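Local coordinates for esterase D (PDB 3DKR), which probably hydrolyses carboxylic esters, using a catalytic triad on an alpha/beta-hydrolase fold, at residues F16-T21 with F40-L45; V25-A30 with N36-M41; H87-A90 with K94-V97; P186-Q191 with I242-Q247; H226-N231 with H235-D240. All coordinates share one frame; numbering follows the deposited sequence.

Contact 1: residues F16-T21 with F40-L45; sequences FEYEGT and FMARAL
Y18 and R43 both hold CG beside the backbone N and opposite the carbonyl carbon (chi1 -58° and -71°); the phenol thereby reaches the flank of the helix, and the arginine, bent again at chi2, crosses it at about a right angle. The contact lies at the outer edge of the alpha/beta-hydrolase sheet, where strand 16-18, the antiparallel end strand, packs beside helix 39-47. Strand 16-18 and helix 40-45 run in nearly the same direction, 17° apart, with axes 9.9 Å apart at their closest. A42 is the residue on which both aromatic side chains converge. Its CB is 3.7 Å from CE2 of F16, at the edge of that ring and near its plane, and also 3.7 Å from CE2 of Y18. The rim of the phenol meets the helix backbone as well, with Y18 CE2 3.6 Å from A42 O. F16 and Y18 also pair by backbone hydrogen bonds with V54 and V52 of strand 51-54. With an alanine at Y18, A42 would probably lose the phenol edge and keep F16 as its one aromatic neighbour across this contact, and R43 would lose the ring it crosses. R43 spends NH1 on Q46 OE1, and its approach to the phenol is packing: Y18 OH stands over one guanidinium face, 3.1 Å from R43 NE at an angle too poor for a hydrogen bond.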
# COMPACT_ATOMS: atom_id res chain seq x y z
N PHE A 16 4.81 -11.63 6.87
CA PHE A 16 5.62 -11.69 8.10
C PHE A 16 5.10 -10.77 9.18
O PHE A 16 4.33 -9.86 8.91
CB PHE A 16 7.10 -11.44 7.82
CG PHE A 16 7.45 -10.03 7.39
CD1 PHE A 16 7.40 -9.66 6.04
CD2 PHE A 16 7.91 -9.10 8.31
CE1 PHE A 16 7.75 -8.38 5.65
CE2 PHE A 16 8.25 -7.83 7.92
CZ PHE A 16 8.18 -7.47 6.57
N GLU A 17 5.51 -11.06 10.41
CA GLU A 17 4.97 -10.37 11.58
C GLU A 17 6.02 -10.21 12.63
O GLU A 17 6.75 -11.15 12.95
CB GLU A 17 3.78 -11.13 12.18
CG GLU A 17 3.15 -10.40 13.37
CD GLU A 17 1.78 -10.91 13.79
OE1 GLU A 17 1.29 -11.92 13.23
OE2 GLU A 17 1.19 -10.28 14.70
N TYR A 18 6.10 -9.00 13.17
CA TYR A 18 6.92 -8.71 14.32
C TYR A 18 6.04 -8.42 15.52
O TYR A 18 5.11 -7.60 15.43
CB TYR A 18 7.77 -7.47 14.08
CG TYR A 18 8.69 -7.54 12.89
CD1 TYR A 18 9.22 -8.75 12.45
CD2 TYR A 18 9.07 -6.38 12.23
CE1 TYR A 18 10.08 -8.80 11.34
CE2 TYR A 18 9.92 -6.42 11.15
CZ TYR A 18 10.41 -7.63 10.70
OH TYR A 18 11.28 -7.65 9.60
N GLU A 19 6.36 -9.06 16.64
CA GLU A 19 5.60 -8.83 17.87
C GLU A 19 5.96 -7.50 18.47
O GLU A 19 7.12 -7.09 18.44
CB GLU A 19 5.86 -9.93 18.88
CG GLU A 19 5.56 -11.32 18.37
CD GLU A 19 4.18 -11.47 17.78
OE1 GLU A 19 3.18 -11.05 18.43
OE2 GLU A 19 4.09 -11.99 16.63
N GLY A 20 4.97 -6.82 19.04
CA GLY A 20 5.20 -5.60 19.78
C GLY A 20 4.57 -5.66 21.16
O GLY A 20 4.40 -6.74 21.73
N THR A 21 4.21 -4.49 21.69
CA THR A 21 3.60 -4.41 23.02
C THR A 21 2.27 -3.65 22.93
O THR A 21 1.21 -4.28 22.87
CB THR A 21 4.57 -3.81 24.06
OG1 THR A 21 5.11 -2.57 23.60
CG2 THR A 21 5.73 -4.79 24.35
N PHE A 40 12.20 -2.61 4.92
CA PHE A 40 12.91 -1.52 5.62
C PHE A 40 11.97 -0.84 6.63
O PHE A 40 12.36 -0.56 7.77
CB PHE A 40 13.45 -0.46 4.68
CG PHE A 40 14.44 -0.96 3.65
CD1 PHE A 40 15.08 -2.20 3.75
CD2 PHE A 40 14.74 -0.15 2.57
CE1 PHE A 40 15.98 -2.61 2.76
CE2 PHE A 40 15.64 -0.54 1.60
CZ PHE A 40 16.27 -1.76 1.69
N MET A 41 10.75 -0.53 6.19
CA MET A 41 9.79 0.18 7.04
C MET A 41 9.47 -0.65 8.27
O MET A 41 9.51 -0.16 9.42
CB MET A 41 8.52 0.51 6.24
CG MET A 41 7.33 1.07 7.06
SD MET A 41 7.70 2.66 7.84
CE MET A 41 7.83 3.72 6.40
N ALA A 42 9.15 -1.92 8.03
CA ALA A 42 8.80 -2.84 9.10
C ALA A 42 9.92 -2.90 10.16
O ALA A 42 9.67 -2.88 11.37
CB ALA A 42 8.49 -4.22 8.53
N ARG A 43 11.16 -2.96 9.70
CA ARG A 43 12.30 -3.03 10.60
C ARG A 43 12.51 -1.71 11.35
O ARG A 43 12.82 -1.73 12.54
CB ARG A 43 13.56 -3.44 9.84
CG ARG A 43 13.54 -4.88 9.42
CD ARG A 43 13.67 -5.83 10.61
NE ARG A 43 14.23 -7.10 10.21
CZ ARG A 43 14.49 -8.11 11.02
NH1 ARG A 43 14.21 -8.05 12.33
NH2 ARG A 43 15.04 -9.22 10.52
N ALA A 44 12.33 -0.58 10.68
CA ALA A 44 12.40 0.72 11.35
C ALA A 44 11.35 0.79 12.46
O ALA A 44 11.61 1.23 13.57
CB ALA A 44 12.21 1.86 10.36
N LEU A 45 10.15 0.32 12.16
CA LEU A 45 9.09 0.32 13.17
C LEU A 45 9.44 -0.60 14.31
O LEU A 45 9.25 -0.26 15.48
CB LEU A 45 7.75 -0.05 12.55
CG LEU A 45 7.24 0.95 11.52
CD1 LEU A 45 5.98 0.43 10.87
CD2 LEU A 45 6.94 2.29 12.19

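Contact 2: residues V25-A30 with N36-M41; sequences VVLLHA and NDMNFM
M38 crosses L27 at a slant, and its side chain can be followed atom by atom. CB faces the branch end of L27, 4.0 Å from L27 CD1. CG settles against the root of the same leucine, 3.7 Å from L27 CB. The chain then bends at chi2 (-63°), which keeps SD close to the strand, 3.9 Å from L27 CB. The methyl CE finishes beside the next peptide, 3.4 Å from L28 O. One turn further on, M41 meets L27 at about a right angle, with its CG 3.6 Å from L27 CD1. L27 is thus covered by two methionines, M38 at the N-cap position and M41 inside the helix that follows. This is the first half of a beta-alpha-beta unit, strand 23-28, helix 39-47 and strand 51-54, and the short connection between strand and helix brings their ends together. At that end the packing turns polar. The amide of A30 donates to D37 OD2 over 3.0 Å with an N-H...O angle of 161°, meeting the oxygen nearly in line with its C-O bond. S34 N bonds to the same oxygen, so two backbone amides grip it. H29 CB passes close to D37, while its imidazole is held flat by ND1 donating to A30 O at 2.9 Å, with the acceptor in the ring plane. A second bond, between H29 NE2 and F57 N, limits the ring's rotation further. The A30 side chain borders a bound acetate and lies about 6 Å from the side chain of S101, the predicted nucleophile.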
# COMPACT_ATOMS: atom_id res chain seq x y z
N VAL A 25 1.14 -2.18 13.69
CA VAL A 25 0.99 -1.50 12.40
C VAL A 25 0.80 -2.52 11.30
O VAL A 25 1.58 -3.47 11.19
CB VAL A 25 2.25 -0.67 12.07
CG1 VAL A 25 2.02 0.14 10.79
CG2 VAL A 25 2.57 0.27 13.22
N VAL A 26 -0.23 -2.32 10.48
CA VAL A 26 -0.46 -3.13 9.29
C VAL A 26 0.11 -2.37 8.09
O VAL A 26 -0.19 -1.19 7.89
CB VAL A 26 -1.96 -3.40 9.06
CG1 VAL A 26 -2.18 -4.11 7.73
CG2 VAL A 26 -2.56 -4.20 10.23
N LEU A 27 0.95 -3.06 7.30
CA LEU A 27 1.58 -2.46 6.11
C LEU A 27 1.13 -3.24 4.87
O LEU A 27 1.33 -4.45 4.81
CB LEU A 27 3.11 -2.49 6.19
CG LEU A 27 3.72 -1.72 7.36
CD1 LEU A 27 5.24 -1.89 7.42
CD2 LEU A 27 3.39 -0.23 7.33
N LEU A 28 0.48 -2.53 3.94
CA LEU A 28 -0.16 -3.13 2.77
C LEU A 28 0.61 -2.78 1.49
O LEU A 28 0.82 -1.61 1.18
CB LEU A 28 -1.62 -2.69 2.67
CG LEU A 28 -2.44 -3.02 3.91
CD1 LEU A 28 -3.86 -2.47 3.79
CD2 LEU A 28 -2.50 -4.55 4.17
N HIS A 29 1.06 -3.80 0.77
CA HIS A 29 2.08 -3.61 -0.26
C HIS A 29 1.56 -3.09 -1.61
O HIS A 29 0.38 -2.76 -1.75
CB HIS A 29 2.95 -4.88 -0.39
CG HIS A 29 2.27 -6.09 -0.96
ND1 HIS A 29 1.99 -6.23 -2.31
CD2 HIS A 29 1.94 -7.27 -0.38
CE1 HIS A 29 1.48 -7.43 -2.52
NE2 HIS A 29 1.43 -8.08 -1.37
N ALA A 30 2.48 -3.02 -2.58
CA ALA A 30 2.20 -2.46 -3.91
C ALA A 30 1.67 -3.49 -4.90
O ALA A 30 1.90 -4.69 -4.75
CB ALA A 30 3.46 -1.85 -4.47
N ASN A 36 8.18 -7.74 0.57
CA ASN A 36 9.51 -7.13 0.46
C ASN A 36 9.49 -5.61 0.35
O ASN A 36 10.44 -4.93 0.76
CB ASN A 36 10.28 -7.70 -0.73
CG ASN A 36 10.66 -9.16 -0.54
OD1 ASN A 36 10.64 -9.95 -1.51
ND2 ASN A 36 11.01 -9.54 0.67
N ASP A 37 8.39 -5.07 -0.21
CA ASP A 37 8.19 -3.63 -0.34
C ASP A 37 8.31 -2.94 1.03
O ASP A 37 8.64 -1.76 1.11
CB ASP A 37 6.79 -3.31 -0.87
CG ASP A 37 6.53 -3.81 -2.29
OD1 ASP A 37 7.48 -4.13 -3.03
OD2 ASP A 37 5.33 -3.88 -2.64
N MET A 38 8.04 -3.69 2.09
CA MET A 38 7.92 -3.13 3.43
C MET A 38 9.03 -3.57 4.39
O MET A 38 8.97 -3.25 5.58
CB MET A 38 6.55 -3.50 4.03
CG MET A 38 5.35 -2.93 3.28
SD MET A 38 5.36 -1.13 3.34
CE MET A 38 3.79 -0.76 2.54
N ASN A 39 10.05 -4.29 3.90
CA ASN A 39 11.11 -4.78 4.80
C ASN A 39 11.77 -3.66 5.60
O ASN A 39 11.90 -3.75 6.82
CB ASN A 39 12.20 -5.52 4.03
CG ASN A 39 11.73 -6.81 3.42
OD1 ASN A 39 10.63 -7.31 3.74
ND2 ASN A 39 12.56 -7.40 2.53
N PHE A 40 12.20 -2.61 4.92
CA PHE A 40 12.91 -1.52 5.62
C PHE A 40 11.97 -0.84 6.63
O PHE A 40 12.36 -0.56 7.77
CB PHE A 40 13.45 -0.46 4.68
CG PHE A 40 14.44 -0.96 3.65
CD1 PHE A 40 15.08 -2.20 3.75
CD2 PHE A 40 14.74 -0.15 2.57
CE1 PHE A 40 15.98 -2.61 2.76
CE2 PHE A 40 15.64 -0.54 1.60
CZ PHE A 40 16.27 -1.76 1.69
N MET A 41 10.75 -0.53 6.19
CA MET A 41 9.79 0.18 7.04
C MET A 41 9.47 -0.65 8.27
O MET A 41 9.51 -0.16 9.42
CB MET A 41 8.52 0.51 6.24
CG MET A 41 7.33 1.07 7.06
SD MET A 41 7.70 2.66 7.84
CE MET A 41 7.83 3.72 6.40

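Contact 3: residues H87-A90 with K94-V97; sequences HMTA and KVFV
At the alpha-to-beta corner where helix 74-89 gives way to strand 94-99, V95 presses mainly its CG2 methyl against the backbone of M88 and T89. The evidence is the spread of short distances round V95 CG2: 3.5 Å to M88 O, 3.7 Å to T89 N and 4.0 Å to M88 CB. This methyl therefore rests on the helix main chain as much as on its side chains. V95 directs CG1 anti to its N (chi1 167°), and CG2 is the branch that comes nearest the helix backbone. T89 brings in a methyl of its own, CG2, 3.9 Å from V95 CG2, the two side chains crossing at about a right angle. With chi1 of 62°, T89 turns OG1 back to the helix, where it makes weak hydrogen bonds to V85 O and A86 O, while CG2 faces the valine. The CA atoms of T89 and V95 are 6.1 Å apart. M88 bends at chi2 and chi3 and also packs on V26 of the adjoining strand 23-28, tying the helix to a second strand. Such apolar packing of a helix on the parallel strand that follows it is typical of the beta-alpha-beta crossovers that build the alpha/beta-hydrolase sheet.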
# COMPACT_ATOMS: atom_id res chain seq x y z
N HIS A 87 -6.69 -9.02 12.69
CA HIS A 87 -5.61 -9.78 13.33
C HIS A 87 -4.88 -8.92 14.37
O HIS A 87 -4.55 -9.37 15.47
CB HIS A 87 -4.64 -10.26 12.25
CG HIS A 87 -3.44 -10.97 12.78
ND1 HIS A 87 -3.50 -12.27 13.26
CD2 HIS A 87 -2.14 -10.59 12.88
CE1 HIS A 87 -2.29 -12.65 13.64
NE2 HIS A 87 -1.45 -11.65 13.41
N MET A 88 -4.67 -7.65 14.00
CA MET A 88 -3.86 -6.74 14.80
C MET A 88 -4.71 -6.02 15.85
O MET A 88 -4.25 -5.85 16.98
CB MET A 88 -3.13 -5.75 13.89
CG MET A 88 -2.07 -6.41 12.98
SD MET A 88 -0.74 -7.22 13.90
CE MET A 88 0.43 -5.88 14.04
N THR A 89 -5.94 -5.65 15.50
CA THR A 89 -6.81 -5.03 16.51
C THR A 89 -7.25 -6.04 17.59
O THR A 89 -7.77 -5.63 18.63
CB THR A 89 -8.06 -4.38 15.90
OG1 THR A 89 -8.86 -5.37 15.25
CG2 THR A 89 -7.68 -3.27 14.93
N ALA A 90 -7.09 -7.33 17.36
CA ALA A 90 -7.34 -8.31 18.43
C ALA A 90 -6.26 -8.29 19.52
O ALA A 90 -6.51 -8.71 20.66
CB ALA A 90 -7.44 -9.70 17.84
N LYS A 94 -3.49 -0.12 20.27
CA LYS A 94 -3.64 0.81 19.14
C LYS A 94 -3.10 0.19 17.88
O LYS A 94 -2.07 -0.49 17.91
CB LYS A 94 -2.92 2.12 19.43
CG LYS A 94 -3.47 2.87 20.65
CD LYS A 94 -2.93 4.29 20.73
CE LYS A 94 -3.38 5.02 21.99
NZ LYS A 94 -2.93 6.45 22.03
N VAL A 95 -3.80 0.42 16.77
CA VAL A 95 -3.39 -0.11 15.47
C VAL A 95 -3.45 1.01 14.43
O VAL A 95 -4.41 1.77 14.39
CB VAL A 95 -4.30 -1.28 15.06
CG1 VAL A 95 -4.10 -1.63 13.58
CG2 VAL A 95 -4.03 -2.50 15.95
N PHE A 96 -2.40 1.06 13.61
CA PHE A 96 -2.29 1.96 12.47
C PHE A 96 -2.22 1.10 11.20
O PHE A 96 -1.72 -0.01 11.24
CB PHE A 96 -1.02 2.78 12.57
CG PHE A 96 -0.99 3.73 13.74
CD1 PHE A 96 -1.21 5.09 13.55
CD2 PHE A 96 -0.76 3.27 15.03
CE1 PHE A 96 -1.19 5.97 14.63
CE2 PHE A 96 -0.74 4.16 16.11
CZ PHE A 96 -0.96 5.50 15.90
N VAL A 97 -2.73 1.62 10.10
CA VAL A 97 -2.72 0.90 8.82
C VAL A 97 -2.26 1.83 7.71
O VAL A 97 -2.83 2.90 7.53
CB VAL A 97 -4.13 0.40 8.49
CG1 VAL A 97 -4.11 -0.46 7.22
CG2 VAL A 97 -4.70 -0.36 9.72

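Contact 4: residues P186-Q191 with I242-Q247; sequences PTFIGQ and IAFMQQ
F188 and F244 reach for each other in the same conformation, each with CG anti to its backbone N (chi1 -178° and 172°). The result is a T-shaped pair: the edge of F188 points to the face of F244, with centroids 5.5 Å apart and planes at 69°. A CH-pi contact strengthens it, because F188 CB sits almost exactly above the centre of the F244 ring, 3.7 Å from its centroid. In return, CD1 of F188 comes to 3.9 Å from F244 CB. The far end of the F244 ring slides in against the backbone at the start of the strand, its CZ 3.6 Å from P186 O, which lies at the ring edge near its plane. The pyrrolidine adds P186 CB at 4.0 Å from the same CZ. A serine in place of F244 would probably leave the F188 edge without its aromatic face and open a gap between strand and helix. F188 is held by backbone bonds to G120 and V122 of strand 119-122, and its ring also meets that of H219. Both phenylalanines touch D217 in strand 216-221 and F98 in strand 94-99, so helix 234-246 packs across central strands and the far sheet edge.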
# COMPACT_ATOMS: atom_id res chain seq x y z
N PRO A 186 -6.90 10.70 12.23
CA PRO A 186 -5.71 11.29 11.66
C PRO A 186 -5.23 10.46 10.45
O PRO A 186 -5.21 9.23 10.52
CB PRO A 186 -4.69 11.20 12.81
CG PRO A 186 -5.53 11.17 14.03
CD PRO A 186 -6.77 10.46 13.68
N THR A 187 -4.88 11.15 9.38
CA THR A 187 -4.43 10.49 8.14
C THR A 187 -3.07 11.01 7.69
O THR A 187 -2.83 12.22 7.64
CB THR A 187 -5.45 10.70 7.02
OG1 THR A 187 -6.73 10.25 7.46
CG2 THR A 187 -5.04 9.97 5.74
N PHE A 188 -2.20 10.06 7.35
CA PHE A 188 -0.86 10.33 6.85
C PHE A 188 -0.87 10.20 5.33
O PHE A 188 -1.42 9.25 4.79
CB PHE A 188 0.13 9.31 7.43
CG PHE A 188 1.55 9.53 7.02
CD1 PHE A 188 2.39 10.33 7.78
CD2 PHE A 188 2.04 8.99 5.84
CE1 PHE A 188 3.71 10.55 7.39
CE2 PHE A 188 3.36 9.20 5.46
CZ PHE A 188 4.19 10.00 6.23
N ILE A 189 -0.24 11.16 4.67
CA ILE A 189 -0.07 11.10 3.21
C ILE A 189 1.37 11.36 2.83
O ILE A 189 1.91 12.44 3.11
CB ILE A 189 -0.96 12.12 2.47
CG1 ILE A 189 -2.43 11.89 2.80
CG2 ILE A 189 -0.70 12.02 0.95
CD1 ILE A 189 -3.42 12.93 2.21
N GLY A 190 2.02 10.36 2.23
CA GLY A 190 3.34 10.52 1.66
C GLY A 190 3.31 10.25 0.17
O GLY A 190 2.62 9.35 -0.29
N GLN A 191 4.06 11.05 -0.59
CA GLN A 191 4.05 10.94 -2.04
C GLN A 191 5.42 11.28 -2.62
O GLN A 191 5.99 12.33 -2.31
CB GLN A 191 3.01 11.89 -2.61
CG GLN A 191 2.96 11.95 -4.12
CD GLN A 191 2.69 10.62 -4.75
OE1 GLN A 191 1.65 10.01 -4.49
NE2 GLN A 191 3.60 10.17 -5.61
N ILE A 242 6.83 7.54 11.98
CA ILE A 242 7.00 7.35 13.41
C ILE A 242 6.57 8.60 14.16
O ILE A 242 5.85 8.50 15.15
CB ILE A 242 8.44 6.90 13.72
CG1 ILE A 242 8.66 5.49 13.18
CG2 ILE A 242 8.70 6.93 15.23
CD1 ILE A 242 10.10 5.00 13.22
N ALA A 243 6.94 9.78 13.66
CA ALA A 243 6.47 11.03 14.28
C ALA A 243 4.94 11.12 14.30
O ALA A 243 4.32 11.54 15.30
CB ALA A 243 7.05 12.22 13.56
N PHE A 244 4.32 10.71 13.20
CA PHE A 244 2.87 10.70 13.06
C PHE A 244 2.20 9.83 14.11
O PHE A 244 1.23 10.23 14.76
CB PHE A 244 2.52 10.24 11.63
CG PHE A 244 1.06 10.01 11.39
CD1 PHE A 244 0.20 11.07 11.10
CD2 PHE A 244 0.55 8.72 11.39
CE1 PHE A 244 -1.13 10.84 10.84
CE2 PHE A 244 -0.80 8.50 11.14
CZ PHE A 244 -1.64 9.55 10.86
N MET A 245 2.75 8.62 14.29
CA MET A 245 2.23 7.71 15.29
C MET A 245 2.46 8.23 16.71
O MET A 245 1.58 8.13 17.56
CB MET A 245 2.84 6.33 15.09
CG MET A 245 2.28 5.69 13.84
SD MET A 245 2.56 3.91 13.76
CE MET A 245 4.22 4.07 13.35
N GLN A 246 3.61 8.83 16.93
CA GLN A 246 3.95 9.30 18.28
C GLN A 246 3.08 10.46 18.73
O GLN A 246 2.89 10.67 19.93
CB GLN A 246 5.43 9.67 18.34
CG GLN A 246 6.33 8.47 18.48
CD GLN A 246 6.19 7.81 19.84
OE1 GLN A 246 5.25 7.05 20.08
NE2 GLN A 246 7.11 8.13 20.75
N GLN A 247 2.54 11.21 17.77
CA GLN A 247 1.55 12.25 18.08
C GLN A 247 0.29 11.72 18.76
O GLN A 247 -0.42 12.49 19.42
CB GLN A 247 1.18 13.00 16.80
CG GLN A 247 2.25 13.96 16.35
CD GLN A 247 2.38 15.16 17.28
OE1 GLN A 247 1.37 15.76 17.67
NE2 GLN A 247 3.62 15.51 17.64

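Contact 5: residues H226-N231 with H235-D240; sequences HVITVN and HALEED. With ACT (acetate ion), chain B.
One water donates to both T229 O, 2.9 Å from the water oxygen, and E238 OE2, 2.8 Å from it, linking loop to helix. Apolar contact completes the join. L237, with CG anti to its N (chi1 175°), pushes its forked end into the loop: CD2 lies 3.7 Å from T229 CG2 and 3.9 Å from I228 CG1, and CD1 is 3.9 Å from I228 CD1. The leucine runs alongside T229 but crosses I228 at about a right angle. T229 turns its hydroxyl elsewhere, to D37 O. The loop is also braced from within, since V227 O accepts from both V230 N and N231 N, and N231 OD1 caps A233 N at the start of the helix. At the loop's beginning H226 NE2 donates to the acetate oxygen OXT over 2.7 Å at 163°, the acceptor lying at the ring edge in its plane. On its other side, H226 ND1 is hydrogen-bonded to D195 OD2. The acetate is further bonded to the amides of Y31, S101 and L102, consistent with an occupied oxyanion hole. A loop carrying H226 into the last helix, beside the predicted nucleophile S101 and predicted acid D195, is consistent with an alpha/beta-hydrolase catalytic triad.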
# COMPACT_ATOMS: atom_id res chain seq x y z
N HIS A 226 8.84 6.18 -7.21
CA HIS A 226 7.58 5.77 -6.58
C HIS A 226 7.72 5.07 -5.24
O HIS A 226 7.01 5.43 -4.28
CB HIS A 226 6.82 4.88 -7.55
CG HIS A 226 5.56 4.29 -6.99
ND1 HIS A 226 4.44 5.05 -6.74
CD2 HIS A 226 5.25 3.02 -6.65
CE1 HIS A 226 3.49 4.26 -6.26
NE2 HIS A 226 3.95 3.03 -6.20
N VAL A 227 8.59 4.07 -5.15
CA VAL A 227 8.56 3.16 -4.00
C VAL A 227 9.42 3.73 -2.89
O VAL A 227 10.54 3.29 -2.63
CB VAL A 227 8.96 1.71 -4.36
CG1 VAL A 227 8.76 0.78 -3.16
CG2 VAL A 227 8.13 1.20 -5.56
N ILE A 228 8.86 4.73 -2.21
CA ILE A 228 9.57 5.48 -1.19
C ILE A 228 9.89 4.67 0.08
O ILE A 228 10.68 5.13 0.91
CB ILE A 228 8.88 6.82 -0.84
CG1 ILE A 228 7.44 6.62 -0.35
CG2 ILE A 228 8.91 7.76 -2.04
CD1 ILE A 228 6.84 7.91 0.22
N THR A 229 9.31 3.49 0.23
CA THR A 229 9.65 2.60 1.34
C THR A 229 10.97 1.88 1.12
O THR A 229 11.52 1.28 2.06
CB THR A 229 8.56 1.54 1.54
OG1 THR A 229 8.30 0.91 0.29
CG2 THR A 229 7.27 2.17 2.09
N VAL A 230 11.47 1.89 -0.12
CA VAL A 230 12.70 1.16 -0.47
C VAL A 230 13.82 2.08 -0.98
O VAL A 230 15.00 1.79 -0.76
CB VAL A 230 12.37 0.07 -1.53
CG1 VAL A 230 13.62 -0.63 -2.01
CG2 VAL A 230 11.41 -0.93 -0.94
N ASN A 231 13.47 3.17 -1.66
CA ASN A 231 14.49 4.03 -2.28
C ASN A 231 15.06 5.04 -1.29
O ASN A 231 14.80 4.94 -0.10
CB ASN A 231 13.95 4.67 -3.57
CG ASN A 231 12.82 5.66 -3.31
OD1 ASN A 231 12.77 6.33 -2.29
ND2 ASN A 231 11.90 5.75 -4.28
N HIS A 235 14.46 6.56 4.70
CA HIS A 235 14.75 7.02 6.06
C HIS A 235 13.86 8.18 6.50
O HIS A 235 13.35 8.21 7.62
CB HIS A 235 16.23 7.39 6.21
CG HIS A 235 17.13 6.20 6.27
ND1 HIS A 235 18.33 6.14 5.59
CD2 HIS A 235 17.02 5.02 6.93
CE1 HIS A 235 18.91 4.98 5.82
NE2 HIS A 235 18.14 4.28 6.64
N ALA A 236 13.68 9.15 5.60
CA ALA A 236 12.81 10.28 5.87
C ALA A 236 11.39 9.83 6.11
O ALA A 236 10.72 10.31 7.01
CB ALA A 236 12.86 11.27 4.73
N LEU A 237 10.92 8.92 5.26
CA LEU A 237 9.55 8.43 5.39
C LEU A 237 9.35 7.77 6.74
O LEU A 237 8.35 8.02 7.44
CB LEU A 237 9.24 7.44 4.27
CG LEU A 237 7.86 6.79 4.37
CD1 LEU A 237 6.73 7.82 4.14
CD2 LEU A 237 7.76 5.63 3.39
N GLU A 238 10.29 6.91 7.11
CA GLU A 238 10.23 6.20 8.40
C GLU A 238 10.15 7.19 9.56
O GLU A 238 9.30 7.08 10.42
CB GLU A 238 11.44 5.28 8.53
CG GLU A 238 11.38 4.11 7.55
CD GLU A 238 12.72 3.49 7.20
OE1 GLU A 238 13.76 3.82 7.83
OE2 GLU A 238 12.72 2.66 6.25
N GLU A 239 11.03 8.19 9.55
CA GLU A 239 10.98 9.23 10.58
C GLU A 239 9.62 9.94 10.62
O GLU A 239 9.05 10.16 11.70
CB GLU A 239 12.11 10.23 10.39
CG GLU A 239 13.50 9.60 10.51
N ASP A 240 9.09 10.28 9.45
CA ASP A 240 7.80 10.99 9.37
C ASP A 240 6.65 10.13 9.89
O ASP A 240 5.77 10.60 10.62
CB ASP A 240 7.52 11.42 7.93
CG ASP A 240 8.51 12.47 7.42
OD1 ASP A 240 9.13 13.19 8.26
OD2 ASP A 240 8.65 12.59 6.18
C ACT B . 1.73 0.45 -6.02
O ACT B . 0.72 -0.23 -5.68
OXT ACT B . 2.28 1.22 -5.18
CH3 ACT B . 2.31 0.34 -7.41
O HOH W 1 10.59 2.42 4.52

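From the N terminus, contact 1 brings the edge strand 16-18 to helix 39-47, and contact 2, starting inside the span it closes, brings strand 23-28 to the front of the same helix. The two overlap at F40 and M41. Contact 3 then closes a tight corner between helix 74-89 and strand 94-99, with V26 bonded to F96 between neighbouring strands. Much later, contact 4 spans about fifty residues to set helix 234-246 on strand 187-192, and contact 5 is nested within it, folding the histidine loop onto that helix. Helices 39-47 and 234-246 touch through L45 and M245, while D37 and T229 connect contact 2 to contact 5 near the active site.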